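Local coordinates for protein nucleoside phosphorylase, putative (Trypanosoma brucei, PDB 3BJE) that acts as a homodimeric uridine phosphorylase, probably splitting uridine with phosphate into uracil and ribose 1-phosphate, at residues Ile100-Val103 with Leu104-His108. Residues are numbered along the deposited sequence; the frame is centred on the assembly and turned at random.
Sequences IEIV and LNEIH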
loop_
_atom_site.group_PDB
_atom_site.type_symbol
_atom_site.label_atom_id
_atom_site.label_comp_id
_atom_site.label_asym_id
_atom_site.label_seq_id
_atom_site.Cartn_x
_atom_site.Cartn_y
_atom_site.Cartn_z
ATOM N N ILE A 100 1.314 -6.445 -1.390
ATOM C CA ILE A 100 1.229 -7.903 -1.385
ATOM C C ILE A 100 0.611 -8.414 -2.690
ATOM O O ILE A 100 1.102 -9.378 -3.293
ATOM C CB ILE A 100 0.433 -8.435 -0.137
ATOM C CG1 ILE A 100 1.157 -8.136 1.193
ATOM C CG2 ILE A 100 0.166 -9.937 -0.291
ATOM C CD1 ILE A 100 2.608 -8.596 1.272
ATOM N N GLU A 101 -0.470 -7.771 -3.113
ATOM C CA GLU A 101 -1.168 -8.174 -4.331
ATOM C C GLU A 101 -0.175 -8.115 -5.506
ATOM O O GLU A 101 -0.109 -9.028 -6.327
ATOM C CB GLU A 101 -2.387 -7.276 -4.559
ATOM C CG GLU A 101 -3.338 -7.754 -5.681
ATOM C CD GLU A 101 -3.223 -7.012 -7.021
ATOM O OE1 GLU A 101 -2.213 -6.270 -7.225
ATOM O OE2 GLU A 101 -4.126 -7.175 -7.870
ATOM N N ILE A 102 0.622 -7.051 -5.556
ATOM C CA ILE A 102 1.642 -6.937 -6.591
ATOM C C ILE A 102 2.638 -8.095 -6.525
ATOM O O ILE A 102 2.883 -8.809 -7.500
ATOM C CB ILE A 102 2.382 -5.604 -6.458
ATOM C CG1 ILE A 102 1.467 -4.464 -6.917
ATOM C CG2 ILE A 102 3.677 -5.619 -7.304
ATOM C CD1 ILE A 102 1.989 -3.076 -6.581
ATOM N N VAL A 103 3.247 -8.272 -5.368
ATOM C CA VAL A 103 4.324 -9.239 -5.247
ATOM C C VAL A 103 3.839 -10.686 -5.441
ATOM O O VAL A 103 4.543 -11.501 -6.070
ATOM C CB VAL A 103 5.056 -9.049 -3.902
ATOM C CG1 VAL A 103 6.116 -10.137 -3.681
ATOM C CG2 VAL A 103 5.734 -7.676 -3.877
ATOM N N LEU A 104 2.681 -11.040 -4.866
ATOM C CA LEU A 104 2.163 -12.398 -5.071
ATOM C C LEU A 104 1.791 -12.691 -6.532
ATOM O O LEU A 104 2.005 -13.821 -6.997
ATOM C CB LEU A 104 0.989 -12.723 -4.148
ATOM C CG LEU A 104 1.371 -13.080 -2.710
ATOM C CD1 LEU A 104 0.079 -13.269 -1.916
ATOM C CD2 LEU A 104 2.261 -14.310 -2.615
ATOM N N ASN A 105 1.234 -11.721 -7.262
ATOM C CA ASN A 105 0.980 -11.923 -8.697
ATOM C C ASN A 105 2.279 -12.195 -9.449
ATOM O O ASN A 105 2.330 -13.074 -10.318
ATOM C CB ASN A 105 0.292 -10.691 -9.291
ATOM C CG ASN A 105 -1.207 -10.790 -9.237
ATOM O OD1 ASN A 105 -1.817 -11.289 -10.182
ATOM N ND2 ASN A 105 -1.807 -10.348 -8.130
ATOM N N GLU A 106 3.327 -11.459 -9.093
ATOM C CA GLU A 106 4.596 -11.600 -9.776
ATOM C C GLU A 106 5.304 -12.906 -9.406
ATOM O O GLU A 106 5.849 -13.567 -10.290
ATOM C CB GLU A 106 5.447 -10.338 -9.587
ATOM C CG GLU A 106 4.745 -9.137 -10.212
ATOM C CD GLU A 106 5.512 -7.838 -10.147
ATOM O OE1 GLU A 106 6.638 -7.807 -9.618
ATOM O OE2 GLU A 106 4.973 -6.826 -10.634
ATOM N N ILE A 107 5.238 -13.299 -8.132
ATOM C CA ILE A 107 5.721 -14.636 -7.728
ATOM C C ILE A 107 4.962 -15.741 -8.492
ATOM O O ILE A 107 5.554 -16.723 -8.962
ATOM C CB ILE A 107 5.602 -14.842 -6.196
ATOM C CG1 ILE A 107 6.651 -13.995 -5.453
ATOM C CG2 ILE A 107 5.728 -16.343 -5.826
ATOM C CD1 ILE A 107 6.358 -13.848 -3.947
ATOM N N HIS A 108 3.638 -15.594 -8.585
ATOM C CA HIS A 108 2.819 -16.546 -9.362
ATOM C C HIS A 108 3.301 -16.701 -10.788
ATOM O O HIS A 108 3.500 -17.833 -11.240
ATOM C CB HIS A 108 1.342 -16.144 -9.305
ATOM C CG HIS A 108 0.427 -17.088 -10.010
ATOM N ND1 HIS A 108 0.501 -18.450 -9.831
ATOM C CD2 HIS A 108 -0.577 -16.872 -10.897
ATOM C CE1 HIS A 108 -0.418 -19.035 -10.586
ATOM N NE2 HIS A 108 -1.080 -18.101 -11.246
#
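The Asn105 amide folds back over the preceding turn of the helix: chi1, at -91°, is rotated about 30° past the usual -60° position, and chi2, at -90°, turns the amide so that Asn105 ND2 lies 2.8 Å from Glu101 O. The hydrogen bond is nearly straight, and the oxygen lies almost in the amide plane. Glu101 O also accepts the regular helical bond from Asn105 N, longer at 3.2 Å; the two donors of Asn105 grip this one oxygen from opposite faces of the carbonyl plane. The Glu101 carboxylate, with its plane 54° from that of the amide, keeps its CD 3.8 Å from Asn105 ND2. Tyr177 OH bonds to both Glu101 OE2 and Asn105 ND2, tying the two side chains together, while Glu101 also takes backbone N-H groups of Phe250, Tyr251 and Cys253 of the second subunit.

On other sides of the helix the i to i+4 pairs are apolar or mixed. Ile100 CG2 lies alongside Leu104 CD1 at 3.7 Å, and Val103 CG1 meets Ile107 CD1 at the same separation of 3.7 Å. Glu106 runs extended beside Ile102, its OE2 3.8 Å from Ile102 CG2; this carboxylate hydrogen-bonds to His34 ND1 and Leu35 N of its own chain and to Tyr251 OH of the second subunit.

All of this belongs to helix 97-112, which starts among the calcium ligands Asp98 and Asn99; the side chain of Ile102 lies about 5 Å from a bound ribose 1-phosphate. Ile100 and Leu104 pack on helix 295-305, whereas Val103 and Ile107, joined by Leu104, cover Phe48 of strand 45-49.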